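Local coordinates for protein putative methyltransferase from antibiotic biosynthesis pathway (Anabaena variabilis ATCC 29413, PDB 3EGE) that probably transfers a methyl group from S-adenosylmethionine to a substrate that is not known, perhaps in an antibiotic biosynthesis pathway, at residues V17-I22 with D183-F188; A191-P196 with Q246-G251; P64-R69 with W80-A85; A39-G44 with D96-I101. All blocks are in the same frame, centred on the assembly; numbering follows the deposited sequence.

Interaction 1 (V17-I22 with D183-F188); sequences VPDIRI and DLSDLF
Asp19 and Ser185 meet at the tight centre of this contact. Ser185 N points straight at Asp19 OD2, at 2.9 Å and an N-H...O angle of 171°, and uses the anti lone pair of that oxygen. Asp19 CG stands anti to its own backbone N (chi1 -167°), on the side of the 183-188 segment. Ser185 OG donates to Val17 O over 2.8 Å, from above the carbonyl plane. Leu184 crosses Asp19 at about a right angle and lays CD2 3.5 Å from Asp19 CG.

The same carboxylate caps the helix that begins at Ile20. Asp19 OD1 accepts from Arg21 N and also from Arg21 NE, while OD2 takes Arg21 NH2. The aspartate is therefore gripped by four N-H groups, which fix its rotation.

Toward solvent the contact is looser. Arg21 turns its other edge to Asp183, and NH1 reaches Asp183 OD1 at 3.0 Å. NH2 meets the same oxygen at 3.3 Å, from the same face of the carboxylate, and adds a weak bond to Asp183 O. The two flat groups are 62° apart. The guanidinium thus bridges two acids, which probably eases the repulsion between them.

On the buried side, Ile22 CD1 reaches the edge of the Phe188 ring, 3.9 Å from CE2. Tyr48 of helix 47-53 bonds to Asp186 OD2 and Asp19 N, and Arg16 pairs with Asp186 OD1. The contact ties the start of helix 20-30 to the loop that follows strand 172-181, with Phe178 of that strand beside Ile22.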
loop_
_atom_site.group_PDB
_atom_site.type_symbol
_atom_site.label_atom_id
_atom_site.label_comp_id
_atom_site.label_asym_id
_atom_site.label_seq_id
_atom_site.Cartn_x
_atom_site.Cartn_y
_atom_site.Cartn_z
ATOM N N VAL A 17 3.563 10.399 -3.310
ATOM C CA VAL A 17 4.243 10.431 -4.604
ATOM C C VAL A 17 4.842 9.017 -4.761
ATOM O O VAL A 17 5.627 8.594 -3.900
ATOM C CB VAL A 17 5.335 11.540 -4.587
ATOM C CG1 VAL A 17 6.073 11.608 -5.926
ATOM C CG2 VAL A 17 4.705 12.937 -4.154
ATOM N N PRO A 18 4.446 8.259 -5.813
ATOM C CA PRO A 18 4.943 6.865 -5.925
ATOM C C PRO A 18 6.468 6.788 -5.923
ATOM O O PRO A 18 7.119 7.602 -6.569
ATOM C CB PRO A 18 4.343 6.364 -7.257
ATOM C CG PRO A 18 3.190 7.246 -7.530
ATOM C CD PRO A 18 3.550 8.600 -6.940
ATOM N N ASP A 19 7.014 5.855 -5.148
ATOM C CA ASP A 19 8.452 5.713 -4.990
ATOM C C ASP A 19 8.954 4.685 -5.982
ATOM O O ASP A 19 8.355 3.611 -6.103
ATOM C CB ASP A 19 8.787 5.318 -3.557
ATOM C CG ASP A 19 10.255 5.466 -3.258
ATOM O OD1 ASP A 19 11.036 4.604 -3.699
ATOM O OD2 ASP A 19 10.606 6.458 -2.584
ATOM N N ILE A 20 10.062 5.018 -6.663
ATOM C CA ILE A 20 10.650 4.187 -7.732
ATOM C C ILE A 20 11.101 2.795 -7.252
ATOM O O ILE A 20 11.150 1.853 -8.044
ATOM C CB ILE A 20 11.832 4.920 -8.454
ATOM C CG1 ILE A 20 12.110 4.299 -9.844
ATOM C CG2 ILE A 20 13.101 4.965 -7.566
ATOM C CD1 ILE A 20 13.303 4.972 -10.628
ATOM N N ARG A 21 11.445 2.680 -5.968
ATOM C CA ARG A 21 11.825 1.389 -5.373
ATOM C C ARG A 21 10.638 0.451 -5.230
ATOM O O ARG A 21 10.783 -0.760 -5.400
ATOM C CB ARG A 21 12.544 1.596 -4.053
ATOM C CG ARG A 21 13.904 2.190 -4.285
ATOM C CD ARG A 21 14.476 2.772 -3.069
ATOM N NE ARG A 21 13.724 3.941 -2.598
ATOM C CZ ARG A 21 14.126 4.734 -1.609
ATOM N NH1 ARG A 21 15.312 4.560 -1.037
ATOM N NH2 ARG A 21 13.370 5.750 -1.236
ATOM N N ILE A 22 9.469 1.017 -4.930
ATOM C CA ILE A 22 8.237 0.240 -4.886
ATOM C C ILE A 22 7.873 -0.175 -6.330
ATOM O O ILE A 22 7.588 -1.350 -6.565
ATOM C CB ILE A 22 7.102 0.982 -4.177
ATOM C CG1 ILE A 22 7.508 1.252 -2.714
ATOM C CG2 ILE A 22 5.820 0.146 -4.236
ATOM C CD1 ILE A 22 6.447 1.931 -1.873
ATOM N N ASP A 183 13.997 7.193 3.272
ATOM C CA ASP A 183 13.677 8.353 2.406
ATOM C C ASP A 183 12.623 8.091 1.318
ATOM O O ASP A 183 12.718 8.617 0.195
ATOM C CB ASP A 183 14.975 8.951 1.822
ATOM C CG ASP A 183 15.830 7.935 1.089
ATOM O OD1 ASP A 183 15.443 6.751 1.080
ATOM O OD2 ASP A 183 16.909 8.310 0.554
ATOM N N LEU A 184 11.595 7.310 1.666
ATOM C CA LEU A 184 10.476 7.043 0.743
ATOM C C LEU A 184 9.710 8.333 0.403
ATOM O O LEU A 184 9.406 9.145 1.285
ATOM C CB LEU A 184 9.467 6.034 1.313
ATOM C CG LEU A 184 9.815 4.560 1.350
ATOM C CD1 LEU A 184 8.791 3.820 2.208
ATOM C CD2 LEU A 184 9.869 3.965 -0.075
ATOM N N SER A 185 9.425 8.497 -0.885
ATOM C CA SER A 185 8.646 9.633 -1.404
ATOM C C SER A 185 7.145 9.472 -1.096
ATOM O O SER A 185 6.414 10.448 -1.004
ATOM C CB SER A 185 8.854 9.754 -2.922
ATOM O OG SER A 185 8.370 8.601 -3.593
ATOM N N ASP A 186 6.722 8.219 -0.951
ATOM C CA ASP A 186 5.342 7.828 -0.726
ATOM C C ASP A 186 5.100 7.823 0.782
ATOM O O ASP A 186 5.464 6.869 1.483
ATOM C CB ASP A 186 5.132 6.443 -1.369
ATOM C CG ASP A 186 3.677 6.044 -1.497
ATOM O OD1 ASP A 186 2.753 6.758 -1.078
ATOM O OD2 ASP A 186 3.469 4.958 -2.044
ATOM N N LEU A 187 4.454 8.885 1.273
ATOM C CA LEU A 187 4.256 9.088 2.700
ATOM C C LEU A 187 2.993 8.440 3.221
ATOM O O LEU A 187 2.067 9.107 3.679
ATOM C CB LEU A 187 4.340 10.586 3.073
ATOM C CG LEU A 187 5.647 11.328 2.692
ATOM C CD1 LEU A 187 5.621 12.811 3.201
ATOM C CD2 LEU A 187 6.895 10.589 3.199
ATOM N N PHE A 188 2.986 7.108 3.139
ATOM C CA PHE A 188 1.971 6.293 3.783
ATOM C C PHE A 188 2.312 6.224 5.301
ATOM O O PHE A 188 3.378 6.682 5.739
ATOM C CB PHE A 188 1.758 4.923 3.125
ATOM C CG PHE A 188 2.994 4.126 2.893
ATOM C CD1 PHE A 188 3.542 3.351 3.909
ATOM C CD2 PHE A 188 3.586 4.096 1.620
ATOM C CE1 PHE A 188 4.709 2.560 3.674
ATOM C CE2 PHE A 188 4.739 3.314 1.369
ATOM C CZ PHE A 188 5.296 2.547 2.401
#

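Interaction 2 (A191-P196 with Q246-G251); sequences AAWRRP and QEIDIG
Gln246 meets Arg194 at the exposed end of this contact. Its OE1 takes a weak hydrogen bond from Arg194 NH1, 3.2 Å long and bent to 134°. The guanidinium and amide planes stand 89° apart, with OE1 at the guanidinium edge. Water 1 donates to Gln246 OE1 at 2.9 Å and accepts a weak bond from Arg194 NH2. Arg194 NH1 has a further partner in Leu245 O.

Glu247 points its side chain away. Its backbone does the touching, with CA 3.7 Å from Trp193 CZ2.

Ile248 carries the main contact. Its CG2 lies over the centre of the indole face of Trp193, 3.4 Å from the centroid of the five-membered ring and 11° off the ring normal. This is a close CH-pi contact. Arg194 CB covers the opposite face of the ring, nearer its rim, so the indole is sandwiched.

Asp249 makes an Asx turn, its OD1 accepting from Gly251 N. Ile250 CD1 then approaches Trp193, 4.0 Å from Trp193 CD1.

Trp193 sits on the type I turn from Ala192 to Arg195. Its NE1 is bonded to Pro181 O, at the end of strand 172-181, beside which strand 247-248 forms the edge of the sheet. The chemistry is thus mainly apolar: a buried indole is clasped by aliphatic groups and its one polar atom is satisfied. The polar bonds of Arg194 to Gln246 and to the water are weak and lie at the exposed end.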
loop_
_atom_site.group_PDB
_atom_site.type_symbol
_atom_site.label_atom_id
_atom_site.label_comp_id
_atom_site.label_asym_id
_atom_site.label_seq_id
_atom_site.Cartn_x
_atom_site.Cartn_y
_atom_site.Cartn_z
ATOM N N ALA A 191 5.853 5.483 6.770
ATOM C CA ALA A 191 6.934 5.858 5.868
ATOM C C ALA A 191 7.876 6.931 6.446
ATOM O O ALA A 191 9.077 6.888 6.148
ATOM C CB ALA A 191 6.380 6.261 4.488
ATOM N N ALA A 192 7.370 7.843 7.294
ATOM C CA ALA A 192 8.222 8.864 7.936
ATOM C C ALA A 192 8.812 8.364 9.302
ATOM O O ALA A 192 9.086 9.166 10.223
ATOM C CB ALA A 192 7.471 10.170 8.093
ATOM N N TRP A 193 9.059 7.046 9.400
ATOM C CA TRP A 193 9.658 6.418 10.596
ATOM C C TRP A 193 11.010 6.986 11.058
ATOM O O TRP A 193 11.363 6.808 12.197
ATOM C CB TRP A 193 9.833 4.901 10.407
ATOM C CG TRP A 193 10.766 4.482 9.323
ATOM C CD1 TRP A 193 10.442 4.218 8.028
ATOM C CD2 TRP A 193 12.170 4.239 9.441
ATOM N NE1 TRP A 193 11.544 3.805 7.333
ATOM C CE2 TRP A 193 12.624 3.798 8.171
ATOM C CE3 TRP A 193 13.088 4.312 10.498
ATOM C CZ2 TRP A 193 13.965 3.488 7.916
ATOM C CZ3 TRP A 193 14.432 3.977 10.245
ATOM C CH2 TRP A 193 14.852 3.583 8.968
ATOM N N ARG A 194 11.784 7.591 10.164
ATOM C CA ARG A 194 13.061 8.197 10.550
ATOM C C ARG A 194 13.002 9.724 10.452
ATOM O O ARG A 194 14.019 10.376 10.665
ATOM C CB ARG A 194 14.202 7.624 9.695
ATOM C CG ARG A 194 15.466 7.316 10.517
ATOM C CD ARG A 194 16.601 6.872 9.604
ATOM N NE ARG A 194 17.203 8.035 8.954
ATOM C CZ ARG A 194 18.300 8.031 8.203
ATOM N NH1 ARG A 194 18.951 6.905 7.929
ATOM N NH2 ARG A 194 18.744 9.186 7.697
ATOM N N ARG A 195 11.810 10.270 10.195
ATOM C CA ARG A 195 11.575 11.703 10.009
ATOM C C ARG A 195 10.349 12.116 10.844
ATOM O O ARG A 195 9.330 12.543 10.285
ATOM C CB ARG A 195 11.342 11.970 8.522
ATOM C CG ARG A 195 12.564 11.715 7.640
ATOM C CD ARG A 195 12.221 11.752 6.154
ATOM N NE ARG A 195 11.486 10.558 5.723
ATOM C CZ ARG A 195 10.953 10.364 4.512
ATOM N NH1 ARG A 195 11.004 11.287 3.564
ATOM N NH2 ARG A 195 10.332 9.217 4.256
ATOM N N PRO A 196 10.452 12.016 12.188
ATOM C CA PRO A 196 9.296 12.233 13.070
ATOM C C PRO A 196 8.548 13.555 12.903
ATOM O O PRO A 196 7.311 13.599 13.089
ATOM C CB PRO A 196 9.900 12.129 14.478
ATOM C CG PRO A 196 11.329 12.401 14.294
ATOM C CD PRO A 196 11.664 11.759 12.983
ATOM N N GLN A 246 19.286 2.338 8.082
ATOM C CA GLN A 246 18.962 2.749 6.695
ATOM C C GLN A 246 17.594 2.217 6.253
ATOM O O GLN A 246 16.978 2.800 5.353
ATOM C CB GLN A 246 20.087 2.394 5.703
ATOM C CG GLN A 246 21.474 2.975 6.086
ATOM C CD GLN A 246 21.465 4.465 6.550
ATOM O OE1 GLN A 246 20.851 5.336 5.920
ATOM N NE2 GLN A 246 22.171 4.742 7.650
ATOM N N GLU A 247 17.148 1.114 6.869
ATOM C CA GLU A 247 15.819 0.545 6.640
ATOM C C GLU A 247 15.280 -0.216 7.845
ATOM O O GLU A 247 16.044 -0.667 8.698
ATOM C CB GLU A 247 15.795 -0.342 5.397
ATOM C CG GLU A 247 16.681 -1.569 5.460
ATOM C CD GLU A 247 16.817 -2.285 4.118
ATOM O OE1 GLU A 247 16.121 -1.919 3.118
ATOM O OE2 GLU A 247 17.646 -3.223 4.080
ATOM N N ILE A 248 13.962 -0.376 7.874
ATOM C CA ILE A 248 13.251 -1.014 8.988
ATOM C C ILE A 248 12.068 -1.869 8.504
ATOM O O ILE A 248 11.467 -1.569 7.475
ATOM C CB ILE A 248 12.740 0.076 9.992
ATOM C CG1 ILE A 248 12.481 -0.528 11.373
ATOM C CG2 ILE A 248 11.511 0.816 9.451
ATOM C CD1 ILE A 248 12.160 0.508 12.453
ATOM N N ASP A 249 11.749 -2.921 9.262
ATOM C CA ASP A 249 10.625 -3.782 8.955
ATOM C C ASP A 249 9.420 -3.362 9.778
ATOM O O ASP A 249 9.398 -3.574 10.976
ATOM C CB ASP A 249 10.928 -5.269 9.215
ATOM C CG ASP A 249 9.809 -6.200 8.692
ATOM O OD1 ASP A 249 8.810 -5.741 8.106
ATOM O OD2 ASP A 249 9.927 -7.404 8.859
ATOM N N ILE A 250 8.408 -2.823 9.107
ATOM C CA ILE A 250 7.149 -2.417 9.744
ATOM C C ILE A 250 6.000 -3.330 9.263
ATOM O O ILE A 250 4.827 -2.947 9.292
ATOM C CB ILE A 250 6.877 -0.908 9.541
ATOM C CG1 ILE A 250 8.164 -0.096 9.820
ATOM C CG2 ILE A 250 5.762 -0.394 10.509
ATOM C CD1 ILE A 250 8.020 1.396 9.550
ATOM N N GLY A 251 6.351 -4.572 8.906
ATOM C CA GLY A 251 5.394 -5.575 8.493
ATOM C C GLY A 251 4.853 -5.489 7.076
ATOM O O GLY A 251 3.895 -6.187 6.775
HETATM O O HOH W 1 21.237 8.200 5.642
#

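Interaction 3 (P64-R69 with W80-A85); sequences PSIVMR and WFTGYA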
loop_
_atom_site.group_PDB
_atom_site.type_symbol
_atom_site.label_atom_id
_atom_site.label_comp_id
_atom_site.label_asym_id
_atom_site.label_seq_id
_atom_site.Cartn_x
_atom_site.Cartn_y
_atom_site.Cartn_z
ATOM N N PRO A 64 -13.345 1.970 -6.544
ATOM C CA PRO A 64 -14.762 2.389 -6.294
ATOM C C PRO A 64 -14.997 3.894 -6.025
ATOM O O PRO A 64 -16.084 4.403 -6.350
ATOM C CB PRO A 64 -15.141 1.590 -5.032
ATOM C CG PRO A 64 -13.860 1.413 -4.319
ATOM C CD PRO A 64 -12.870 1.118 -5.435
ATOM N N SER A 65 -14.012 4.569 -5.426
ATOM C CA SER A 65 -14.088 5.999 -5.093
ATOM C C SER A 65 -14.224 6.870 -6.335
ATOM O O SER A 65 -13.291 6.951 -7.145
ATOM C CB SER A 65 -12.849 6.437 -4.306
ATOM O OG SER A 65 -12.789 7.842 -4.157
ATOM N N ILE A 66 -15.392 7.501 -6.477
ATOM C CA ILE A 66 -15.673 8.405 -7.600
ATOM C C ILE A 66 -14.787 9.669 -7.490
ATOM O O ILE A 66 -14.385 10.231 -8.515
ATOM C CB ILE A 66 -17.204 8.752 -7.701
ATOM C CG1 ILE A 66 -17.575 9.243 -9.109
ATOM C CG2 ILE A 66 -17.638 9.741 -6.602
ATOM C CD1 ILE A 66 -17.482 8.162 -10.217
ATOM N N VAL A 67 -14.503 10.082 -6.246
ATOM C CA VAL A 67 -13.597 11.188 -5.913
ATOM C C VAL A 67 -12.209 10.890 -6.499
ATOM O O VAL A 67 -11.812 11.550 -7.460
ATOM C CB VAL A 67 -13.516 11.419 -4.345
ATOM C CG1 VAL A 67 -12.338 12.326 -3.938
ATOM C CG2 VAL A 67 -14.847 11.962 -3.799
HETATM N N MSE A 68 -11.533 9.855 -5.972
HETATM C CA MSE A 68 -10.168 9.425 -6.415
HETATM C C MSE A 68 -9.975 9.219 -7.961
HETATM O O MSE A 68 -8.827 9.207 -8.420
HETATM C CB MSE A 68 -9.649 8.206 -5.596
HETATM C CG MSE A 68 -9.078 8.494 -4.173
HETATM SE SE MSE A 68 -8.759 6.839 -2.963
HETATM C CE MSE A 68 -7.568 7.573 -1.572
ATOM N N ARG A 69 -11.061 9.053 -8.741
ATOM C CA ARG A 69 -10.984 9.033 -10.224
ATOM C C ARG A 69 -10.619 10.434 -10.732
ATOM O O ARG A 69 -9.727 10.579 -11.573
ATOM C CB ARG A 69 -12.326 8.651 -10.908
ATOM C CG ARG A 69 -12.262 8.577 -12.495
ATOM C CD ARG A 69 -13.568 8.910 -13.233
ATOM N NE ARG A 69 -14.645 7.904 -13.185
ATOM C CZ ARG A 69 -15.892 8.096 -13.656
ATOM N NH1 ARG A 69 -16.257 9.252 -14.232
ATOM N NH2 ARG A 69 -16.799 7.119 -13.553
ATOM N N TRP A 80 -9.556 3.839 -16.835
ATOM C CA TRP A 80 -10.175 3.949 -15.517
ATOM C C TRP A 80 -11.589 3.347 -15.449
ATOM O O TRP A 80 -12.492 3.694 -16.255
ATOM C CB TRP A 80 -10.214 5.413 -15.060
ATOM C CG TRP A 80 -10.255 5.481 -13.595
ATOM C CD1 TRP A 80 -11.362 5.366 -12.773
ATOM C CD2 TRP A 80 -9.121 5.574 -12.732
ATOM N NE1 TRP A 80 -10.979 5.454 -11.457
ATOM C CE2 TRP A 80 -9.612 5.561 -11.393
ATOM C CE3 TRP A 80 -7.740 5.704 -12.956
ATOM C CZ2 TRP A 80 -8.762 5.658 -10.275
ATOM C CZ3 TRP A 80 -6.882 5.789 -11.835
ATOM C CH2 TRP A 80 -7.404 5.770 -10.513
ATOM N N PHE A 81 -11.760 2.456 -14.475
ATOM C CA PHE A 81 -13.026 1.791 -14.167
ATOM C C PHE A 81 -13.422 2.061 -12.701
ATOM O O PHE A 81 -12.610 1.823 -11.786
ATOM C CB PHE A 81 -12.885 0.278 -14.357
ATOM C CG PHE A 81 -12.527 -0.122 -15.753
ATOM C CD1 PHE A 81 -11.194 -0.153 -16.161
ATOM C CD2 PHE A 81 -13.522 -0.444 -16.675
ATOM C CE1 PHE A 81 -10.843 -0.525 -17.492
ATOM C CE2 PHE A 81 -13.189 -0.804 -18.005
ATOM C CZ PHE A 81 -11.845 -0.849 -18.403
ATOM N N THR A 82 -14.639 2.571 -12.501
ATOM C CA THR A 82 -15.197 2.766 -11.162
ATOM C C THR A 82 -16.003 1.513 -10.805
ATOM O O THR A 82 -16.958 1.169 -11.473
ATOM C CB THR A 82 -16.061 4.063 -11.006
ATOM O OG1 THR A 82 -15.260 5.207 -11.341
ATOM C CG2 THR A 82 -16.548 4.209 -9.548
ATOM N N GLY A 83 -15.595 0.841 -9.741
ATOM C CA GLY A 83 -16.257 -0.384 -9.308
ATOM C C GLY A 83 -15.520 -0.982 -8.135
ATOM O O GLY A 83 -14.446 -0.505 -7.777
ATOM N N TYR A 84 -16.112 -2.021 -7.553
ATOM C CA TYR A 84 -15.563 -2.708 -6.401
ATOM C C TYR A 84 -14.765 -3.937 -6.819
ATOM O O TYR A 84 -15.045 -4.567 -7.837
ATOM C CB TYR A 84 -16.677 -3.126 -5.451
ATOM C CG TYR A 84 -17.499 -1.991 -4.878
ATOM C CD1 TYR A 84 -16.966 -1.148 -3.899
ATOM C CD2 TYR A 84 -18.830 -1.796 -5.272
ATOM C CE1 TYR A 84 -17.717 -0.107 -3.340
ATOM C CE2 TYR A 84 -19.620 -0.750 -4.720
ATOM C CZ TYR A 84 -19.047 0.084 -3.752
ATOM O OH TYR A 84 -19.802 1.100 -3.210
ATOM N N ALA A 85 -13.792 -4.289 -5.996
ATOM C CA ALA A 85 -12.907 -5.445 -6.227
ATOM C C ALA A 85 -13.625 -6.788 -6.395
ATOM O O ALA A 85 -13.150 -7.648 -7.157
ATOM C CB ALA A 85 -11.869 -5.532 -5.126
HETATM O O HOH W 2 -13.455 5.567 -9.463
#
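Arg69 lies across one face of the Trp80 indole. Its CG sits 3.7 Å from the centroid of the five-membered ring, 28° off the normal, in a CH-pi contact. CG is anti to the Arg69 backbone N (chi1 -178°), and CB also meets the ring, 3.5 Å from Trp80 NE1. The chain bends at chi3, and the guanidinium ends 69° from the indole plane.

The guanidinium edge turns to Thr82. NE and NH2 both reach Thr82 OG1 at 3.3 Å, in two weak bonds. Ile66 CD1 lies over one face of the guanidinium, offset toward its rim. Water 2 lies in the plane of the indole at its edge. It accepts from Trp80 NE1 and Thr82 OG1 and donates to Ser65 O, stitching the two segments together.

At the far end Pro64 CB packs against Tyr84, 3.5 Å from CD1, and the two side chains cross at about a right angle. Ser65 OG N-caps the helix by accepting from selenomethionine Met68 N.

The contact is a surface one. It joins helix 66-70 to strand 78-81, the outermost strand at this side of the sheet, within the beta-alpha-beta unit that starts with strand 58-62.

Interaction 4 (A39-G44 with D96-I101); sequences ADIGAG and DGVISI
Two neighbouring parallel strands, 39-41 and 97-101, pair here in the buried centre of the sheet. Ala39 N donates to Gly97 O, and Ala39 O accepts from Ile99 N at 2.8 Å. Ile41 N then bonds to Ile99 O at 2.9 Å. The short strand axes run at 27° to each other.

Ser100 extends the pairing past the last backbone bond. Its OG is anti to the backbone N (chi1 -163°) and donates to Ile41 O over a short 2.6 Å.

Apolar groups fill one face of the sheet. Ile41 CG1 meets Val98 CG1 at 4.0 Å, with Ala39 beside them, and helix 110-120 covers this side through Met117 and Ile120. Asp40 and Ile99 share the other face, with Asp40 OD1 3.6 Å from Ile99 CG1. Asp40 OD2 is bonded to Ser49 OG. OD1 accepts from water 3, which also bridges Gly42 O and Ile101 N where the strands part.

After Ile41 the chain turns with positive phi at Gly42 and Gly44. Gly44 N bonds to Glu63 OE1. A central strand running into a glycine-rich turn is characteristic of the Rossmann-like fold of class I methyltransferases, in which this loop commonly binds S-adenosylmethionine, consistent with a role in methyl transfer.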
loop_
_atom_site.group_PDB
_atom_site.type_symbol
_atom_site.label_atom_id
_atom_site.label_comp_id
_atom_site.label_asym_id
_atom_site.label_seq_id
_atom_site.Cartn_x
_atom_site.Cartn_y
_atom_site.Cartn_z
ATOM N N ALA A 39 -4.082 -5.338 -14.528
ATOM C CA ALA A 39 -5.213 -4.774 -13.812
ATOM C C ALA A 39 -4.632 -4.294 -12.486
ATOM O O ALA A 39 -3.803 -4.999 -11.883
ATOM C CB ALA A 39 -6.290 -5.773 -13.589
ATOM N N ASP A 40 -5.013 -3.064 -12.087
ATOM C CA ASP A 40 -4.634 -2.449 -10.796
ATOM C C ASP A 40 -5.961 -2.337 -10.027
ATOM O O ASP A 40 -6.813 -1.464 -10.332
ATOM C CB ASP A 40 -3.970 -1.076 -11.012
ATOM C CG ASP A 40 -3.469 -0.416 -9.705
ATOM O OD1 ASP A 40 -3.567 -1.006 -8.599
ATOM O OD2 ASP A 40 -2.954 0.727 -9.804
ATOM N N ILE A 41 -6.134 -3.243 -9.058
ATOM C CA ILE A 41 -7.376 -3.360 -8.284
ATOM C C ILE A 41 -7.177 -2.567 -7.011
ATOM O O ILE A 41 -6.277 -2.850 -6.237
ATOM C CB ILE A 41 -7.744 -4.846 -7.994
ATOM C CG1 ILE A 41 -7.673 -5.717 -9.293
ATOM C CG2 ILE A 41 -9.117 -4.947 -7.278
ATOM C CD1 ILE A 41 -8.531 -5.201 -10.502
ATOM N N GLY A 42 -8.028 -1.563 -6.809
ATOM C CA GLY A 42 -7.927 -0.627 -5.700
ATOM C C GLY A 42 -6.824 0.336 -6.081
ATOM O O GLY A 42 -5.834 0.468 -5.365
ATOM N N ALA A 43 -6.993 0.993 -7.223
ATOM C CA ALA A 43 -5.977 1.886 -7.786
ATOM C C ALA A 43 -5.820 3.195 -6.995
ATOM O O ALA A 43 -4.784 3.882 -7.127
ATOM C CB ALA A 43 -6.291 2.177 -9.265
ATOM N N GLY A 44 -6.856 3.548 -6.226
ATOM C CA GLY A 44 -6.880 4.754 -5.415
ATOM C C GLY A 44 -6.723 5.970 -6.286
ATOM O O GLY A 44 -7.495 6.137 -7.218
ATOM N N ASP A 96 -2.713 -9.682 -18.483
ATOM C CA ASP A 96 -1.524 -10.545 -18.324
ATOM C C ASP A 96 -1.095 -10.645 -16.869
ATOM O O ASP A 96 -0.605 -11.680 -16.474
ATOM C CB ASP A 96 -0.368 -10.013 -19.163
ATOM C CG ASP A 96 -0.702 -9.992 -20.610
ATOM O OD1 ASP A 96 -0.982 -11.091 -21.121
ATOM O OD2 ASP A 96 -0.712 -8.907 -21.234
ATOM N N GLY A 97 -1.289 -9.568 -16.097
ATOM C CA GLY A 97 -0.978 -9.522 -14.680
ATOM C C GLY A 97 -1.956 -8.659 -13.886
ATOM O O GLY A 97 -2.745 -7.904 -14.441
ATOM N N VAL A 98 -1.899 -8.806 -12.567
ATOM C CA VAL A 98 -2.787 -8.125 -11.665
ATOM C C VAL A 98 -1.991 -7.634 -10.467
ATOM O O VAL A 98 -1.161 -8.372 -9.933
ATOM C CB VAL A 98 -3.910 -9.085 -11.166
ATOM C CG1 VAL A 98 -4.871 -8.362 -10.195
ATOM C CG2 VAL A 98 -4.694 -9.708 -12.345
ATOM N N ILE A 99 -2.262 -6.395 -10.047
ATOM C CA ILE A 99 -1.652 -5.818 -8.853
ATOM C C ILE A 99 -2.692 -5.180 -7.902
ATOM O O ILE A 99 -3.767 -4.752 -8.328
ATOM C CB ILE A 99 -0.529 -4.758 -9.206
ATOM C CG1 ILE A 99 -1.120 -3.422 -9.707
ATOM C CG2 ILE A 99 0.461 -5.324 -10.223
ATOM C CD1 ILE A 99 -0.103 -2.353 -9.841
ATOM N N SER A 100 -2.357 -5.151 -6.618
ATOM C CA SER A 100 -3.113 -4.347 -5.625
ATOM C C SER A 100 -2.085 -3.840 -4.614
ATOM O O SER A 100 -1.510 -4.631 -3.839
ATOM C CB SER A 100 -4.264 -5.094 -4.958
ATOM O OG SER A 100 -5.131 -4.150 -4.360
ATOM N N ILE A 101 -1.824 -2.536 -4.683
ATOM C CA ILE A 101 -0.793 -1.874 -3.889
ATOM C C ILE A 101 -1.421 -1.167 -2.684
ATOM O O ILE A 101 -2.063 -0.132 -2.832
ATOM C CB ILE A 101 0.036 -0.893 -4.778
ATOM C CG1 ILE A 101 0.513 -1.609 -6.088
ATOM C CG2 ILE A 101 1.156 -0.216 -3.937
ATOM C CD1 ILE A 101 1.182 -3.092 -5.916
HETATM O O HOH W 3 -3.248 -0.292 -6.124
HETATM O O HOH W 4 -4.207 2.317 -3.987
#

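Interaction 4 is core: backbone pairing in the middle of the sheet, with every touching residue buried. Interaction 3 is its surface neighbour, about 12 Å away between centres. The two touch where Trp80 and Met68 pack on Gly44, so the outer beta-alpha-beta unit lies against the glycine turn. Interactions 1 and 2 are partly buried, and both use the long loop after strand 172-181. They meet through Arg195, which probably bonds to Leu184 O. Interaction 1 rests largely on hydrogen bonds and salt bridges round Asp19, whereas interactions 2 and 3 both rest on a tryptophan face under an aliphatic carbon. Interactions 2 and 3 reach the same sheet from opposite sides of the chain's centre.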